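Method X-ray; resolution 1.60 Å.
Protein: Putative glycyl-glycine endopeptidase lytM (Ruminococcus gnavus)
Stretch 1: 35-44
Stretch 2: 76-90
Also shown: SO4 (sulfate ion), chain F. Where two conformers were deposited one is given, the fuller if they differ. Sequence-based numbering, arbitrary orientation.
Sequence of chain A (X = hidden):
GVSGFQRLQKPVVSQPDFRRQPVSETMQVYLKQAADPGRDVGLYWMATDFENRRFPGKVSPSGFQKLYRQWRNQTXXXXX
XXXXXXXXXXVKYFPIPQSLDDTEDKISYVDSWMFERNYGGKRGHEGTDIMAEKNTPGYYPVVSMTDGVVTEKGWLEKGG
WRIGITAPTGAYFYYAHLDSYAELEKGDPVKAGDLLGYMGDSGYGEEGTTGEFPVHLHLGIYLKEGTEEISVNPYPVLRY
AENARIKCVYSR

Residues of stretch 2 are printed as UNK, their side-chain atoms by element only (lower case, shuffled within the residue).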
# COMPACT_ATOMS: atom_id res chain seq x y z
N ALA A 35 -21.15 6.85 -18.33
CA ALA A 35 -22.47 6.59 -17.79
C ALA A 35 -22.61 5.15 -17.30
O ALA A 35 -23.34 4.88 -16.36
CB ALA A 35 -23.52 6.87 -18.86
N ASP A 36 -21.91 4.23 -17.96
CA ASP A 36 -22.06 2.78 -17.70
C ASP A 36 -20.64 2.24 -17.61
O ASP A 36 -20.11 1.66 -18.58
CB ASP A 36 -22.86 2.15 -18.83
CG ASP A 36 -23.27 0.69 -18.56
OD1 ASP A 36 -22.71 0.01 -17.65
OD2 ASP A 36 -24.19 0.25 -19.29
N PRO A 37 -19.99 2.45 -16.46
CA PRO A 37 -18.57 2.09 -16.38
C PRO A 37 -18.31 0.60 -16.49
O PRO A 37 -17.30 0.21 -17.11
CB PRO A 37 -18.13 2.65 -15.03
CG PRO A 37 -19.41 2.66 -14.25
CD PRO A 37 -20.46 3.06 -15.21
N GLY A 38 -19.21 -0.23 -15.95
CA GLY A 38 -19.07 -1.69 -16.07
C GLY A 38 -19.09 -2.13 -17.53
O GLY A 38 -18.25 -2.95 -17.99
N ARG A 39 -20.02 -1.60 -18.30
CA ARG A 39 -20.07 -1.92 -19.72
C ARG A 39 -18.79 -1.53 -20.42
O ARG A 39 -18.26 -2.31 -21.21
CB ARG A 39 -21.23 -1.20 -20.41
CG ARG A 39 -21.47 -1.67 -21.81
CD ARG A 39 -22.35 -0.69 -22.59
NE ARG A 39 -21.56 0.51 -22.94
CZ ARG A 39 -21.93 1.43 -23.85
NH1 ARG A 39 -23.07 1.31 -24.50
NH2 ARG A 39 -21.11 2.44 -24.13
N ASP A 40 -18.34 -0.29 -20.20
CA ASP A 40 -17.20 0.25 -20.94
C ASP A 40 -15.89 -0.41 -20.57
O ASP A 40 -15.10 -0.74 -21.46
CB ASP A 40 -17.15 1.77 -20.81
CG ASP A 40 -18.32 2.46 -21.51
OD1 ASP A 40 -19.09 1.79 -22.24
OD2 ASP A 40 -18.45 3.69 -21.30
N VAL A 41 -15.69 -0.72 -19.29
CA VAL A 41 -14.48 -1.46 -18.90
C VAL A 41 -14.52 -2.89 -19.46
O VAL A 41 -13.51 -3.44 -19.94
CB VAL A 41 -14.21 -1.43 -17.36
CG1 VAL A 41 -15.13 -2.43 -16.57
CG2 VAL A 41 -12.72 -1.60 -17.12
N GLY A 42 -15.69 -3.49 -19.49
CA GLY A 42 -15.89 -4.80 -20.08
C GLY A 42 -15.54 -4.81 -21.57
O GLY A 42 -14.88 -5.72 -22.04
N LEU A 43 -15.98 -3.76 -22.27
CA LEU A 43 -15.66 -3.61 -23.70
C LEU A 43 -14.18 -3.38 -23.94
O LEU A 43 -13.60 -3.90 -24.89
CB LEU A 43 -16.51 -2.50 -24.31
CG LEU A 43 -18.00 -2.87 -24.41
CD1 LEU A 43 -18.85 -1.60 -24.68
CD2 LEU A 43 -18.27 -3.94 -25.45
N TYR A 44 -13.57 -2.58 -23.09
CA TYR A 44 -12.16 -2.32 -23.12
C TYR A 44 -11.36 -3.60 -22.97
O TYR A 44 -10.42 -3.83 -23.76
CB TYR A 44 -11.83 -1.32 -22.03
CG TYR A 44 -10.38 -1.10 -21.81
CD1 TYR A 44 -9.65 -0.31 -22.69
CD2 TYR A 44 -9.73 -1.63 -20.70
CE1 TYR A 44 -8.30 -0.06 -22.48
CE2 TYR A 44 -8.36 -1.39 -20.50
CZ TYR A 44 -7.66 -0.60 -21.40
OH TYR A 44 -6.33 -0.39 -21.21
N UNK A 76 -22.45 -15.28 -24.34
CA UNK A 76 -21.56 -15.00 -23.23
C UNK A 76 -21.57 -13.54 -22.81
O UNK A 76 -21.24 -13.23 -21.66
N UNK A 77 -21.92 -12.62 -23.73
CA UNK A 77 -21.97 -11.19 -23.37
C UNK A 77 -22.81 -10.92 -22.12
O UNK A 77 -22.33 -10.24 -21.20
c UNK A 77 -22.59 -6.75 -23.55
c UNK A 77 -20.63 -5.48 -23.18
c UNK A 77 -24.00 -8.42 -24.00
c UNK A 77 -22.48 -10.36 -24.52
c UNK A 77 -22.00 -5.53 -23.22
c UNK A 77 -22.78 -8.95 -24.14
c UNK A 77 -20.44 -7.83 -23.84
c UNK A 77 -21.84 -7.90 -23.89
c UNK A 77 -19.85 -6.62 -23.51
n UNK A 77 -23.90 -7.10 -23.63
N UNK A 78 -24.02 -11.45 -22.09
CA UNK A 78 -24.95 -11.11 -20.99
C UNK A 78 -24.33 -11.42 -19.63
O UNK A 78 -24.33 -10.55 -18.74
o UNK A 78 -26.90 -9.98 -22.71
c UNK A 78 -26.31 -11.79 -21.14
c UNK A 78 -27.14 -11.15 -22.29
o UNK A 78 -28.05 -11.85 -22.75
N UNK A 79 -23.78 -12.61 -19.46
CA UNK A 79 -23.19 -12.96 -18.15
C UNK A 79 -21.96 -12.12 -17.83
O UNK A 79 -21.76 -11.72 -16.68
c UNK A 79 -22.84 -14.46 -18.10
N UNK A 80 -21.13 -11.89 -18.84
CA UNK A 80 -19.92 -11.13 -18.70
C UNK A 80 -20.15 -9.70 -18.32
O UNK A 80 -19.51 -9.21 -17.38
c UNK A 80 -17.94 -10.26 -20.06
c UNK A 80 -15.71 -8.58 -20.29
c UNK A 80 -19.11 -11.18 -19.98
o UNK A 80 -14.58 -7.79 -20.38
c UNK A 80 -17.92 -9.19 -20.93
c UNK A 80 -15.71 -9.62 -19.38
c UNK A 80 -16.81 -10.44 -19.28
c UNK A 80 -16.83 -8.37 -21.07
N UNK A 81 -21.03 -9.01 -19.03
CA UNK A 81 -21.28 -7.60 -18.72
C UNK A 81 -21.98 -7.46 -17.34
O UNK A 81 -21.78 -6.47 -16.63
c UNK A 81 -21.96 -5.33 -19.63
c UNK A 81 -23.57 -7.34 -19.95
c UNK A 81 -22.07 -6.85 -19.83
N UNK A 82 -22.78 -8.46 -16.96
CA UNK A 82 -23.41 -8.43 -15.64
C UNK A 82 -22.32 -8.48 -14.57
O UNK A 82 -22.43 -7.75 -13.58
c UNK A 82 -24.40 -9.57 -15.45
o UNK A 82 -25.58 -11.98 -14.32
c UNK A 82 -24.99 -9.67 -14.06
n UNK A 82 -27.16 -10.60 -13.50
c UNK A 82 -25.93 -10.86 -13.95
N UNK A 83 -21.26 -9.32 -14.77
CA UNK A 83 -20.16 -9.38 -13.82
C UNK A 83 -19.41 -8.04 -13.72
O UNK A 83 -19.11 -7.57 -12.62
c UNK A 83 -19.19 -10.54 -14.12
o UNK A 83 -19.88 -11.78 -14.04
N UNK A 84 -19.14 -7.42 -14.88
CA UNK A 84 -18.47 -6.12 -14.91
C UNK A 84 -19.33 -5.07 -14.20
O UNK A 84 -18.81 -4.32 -13.36
s UNK A 84 -17.06 -6.77 -17.24
c UNK A 84 -18.18 -5.68 -16.33
N UNK A 85 -20.62 -5.02 -14.52
CA UNK A 85 -21.49 -4.04 -13.86
C UNK A 85 -21.68 -4.30 -12.36
O UNK A 85 -21.80 -3.38 -11.56
n UNK A 85 -25.38 -4.35 -18.95
c UNK A 85 -22.85 -3.99 -14.56
n UNK A 85 -24.74 -2.43 -20.02
c UNK A 85 -22.81 -3.35 -15.96
c UNK A 85 -24.20 -3.36 -16.51
n UNK A 85 -24.24 -2.69 -17.80
c UNK A 85 -24.78 -3.17 -18.91
N UNK A 86 -21.62 -5.58 -11.95
CA UNK A 86 -21.76 -5.91 -10.53
C UNK A 86 -20.60 -5.28 -9.73
O UNK A 86 -20.81 -4.85 -8.60
c UNK A 86 -21.77 -7.43 -10.32
N UNK A 87 -19.39 -5.22 -10.29
CA UNK A 87 -18.24 -4.61 -9.63
C UNK A 87 -18.32 -3.08 -9.67
O UNK A 87 -18.03 -2.42 -8.67
c UNK A 87 -15.67 -7.14 -10.95
c UNK A 87 -15.64 -4.37 -9.67
c UNK A 87 -16.77 -6.57 -10.06
c UNK A 87 -16.92 -5.07 -10.25
N UNK A 88 -18.67 -2.54 -10.83
CA UNK A 88 -18.46 -1.11 -11.14
C UNK A 88 -19.70 -0.25 -10.97
O UNK A 88 -19.57 0.88 -10.52
c UNK A 88 -15.09 0.78 -12.42
c UNK A 88 -12.69 0.36 -12.51
c UNK A 88 -12.91 -1.00 -12.65
c UNK A 88 -16.11 -2.66 -12.83
c UNK A 88 -13.75 1.24 -12.43
c UNK A 88 -15.33 -0.57 -12.59
c UNK A 88 -14.22 -1.45 -12.71
n UNK A 88 -14.71 -2.71 -12.84
c UNK A 88 -16.51 -1.38 -12.69
c UNK A 88 -17.91 -0.91 -12.57
N UNK A 89 -20.89 -0.75 -11.30
CA UNK A 89 -22.04 0.14 -11.49
C UNK A 89 -22.80 0.57 -10.25
O UNK A 89 -23.57 1.55 -10.30
c UNK A 89 -23.00 -0.43 -12.54
n UNK A 89 -23.42 -0.06 -14.88
c UNK A 89 -22.49 -0.26 -13.95
o UNK A 89 -21.28 -0.29 -14.20
N UNK A 90 -22.64 -0.18 -9.15
CA UNK A 90 -23.34 0.11 -7.91
C UNK A 90 -22.56 1.02 -6.96
O UNK A 90 -23.13 1.47 -5.95
o UNK A 90 -24.83 -3.24 -7.49
o UNK A 90 -25.39 -1.60 -8.86
c UNK A 90 -24.73 -2.05 -7.89
c UNK A 90 -23.75 -1.16 -7.13
S SO4 F . -26.67 -4.87 -22.29
O1 SO4 F . -25.30 -4.52 -21.92
O2 SO4 F . -27.32 -5.52 -21.15
O3 SO4 F . -27.38 -3.66 -22.67
O4 SO4 F . -26.53 -5.81 -23.41

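Position 76 has no side-chain atoms: it is glycine, G76. It sits at the N-cap with phi near 101°, where a CB would jam against the preceding carbonyl. Position 77 carries one carbon, then fused five- and six-membered rings with eight carbons and one nitrogen, hence tryptophan. The W77 ring meets L43, W77 CH2 lying 3.6 Å from L43 CD2, while W77 NE1 donates to sulfate O4 at 2.9 Å.

Position 78 has two carbons, the second bearing two oxygens, and touches nothing on stretch 1; an acid suits the exposed first turn of a helix, and with this short chain it is D78. Position 79, a single carbon, is A79, also exposed and out of reach. Position 80 has one carbon and a six-carbon ring bearing an oxygen: tyrosine. Y80 OH donates to G42 O at 2.7 Å, so a buried polar end finds a partner.

At 81 one carbon carries two more, giving V81, whose CG2 lies 3.9 Å from R39 CA. Position 82 has three carbons ending in one oxygen and one nitrogen, the amide of Q82, extended and exposed. Position 83, one carbon and one oxygen, is S83, which is out of reach of stretch 1. Position 84 holds one carbon and a sulfur: C84 points toward the other helix, and its short side chain fits close against the backbone, its CB 3.2 Å from G38 O and its SG 3.6 Å from G42 CA.

Position 85 shows three carbons, a nitrogen, then a carbon with two more nitrogens: the guanidinium of R85. It forms a salt bridge with D36, R85 NH2 to D36 OD2 at 2.8 Å, and also binds the sulfate. Position 86, one carbon pointing away, is A86. Position 87 has four carbons forked at the first, the buried I87, which does not touch stretch 1.

Position 88 again has the fused rings and single nitrogen of tryptophan. V41 CG1 lies over the face of W88, 3.9 Å from the centroid of its five-membered ring. At 89, two carbons end in one oxygen and one nitrogen: asparagine can both give and accept, so N89 ND2 donates to D36 OD1 at 2.9 Å and N89 OD1 accepts from G38 N at 2.7 Å. Position 90, two carbons and two oxygens, is D90, bonded elsewhere in the structure.

The helices cross at 124°, and glycine permits the closeness: G38 CA and R85 CA are 4.0 Å apart, and a CB on G38 would clash with R85 CA. Polar bonds at D36 and G38 secure one end, Y80 ties down G42, and apolar contacts, P37 and V41 with W88 and L43 with W77, add to these along the contact.

Stretch 2, residues 76-90: GWDAYVQSCRAIWND
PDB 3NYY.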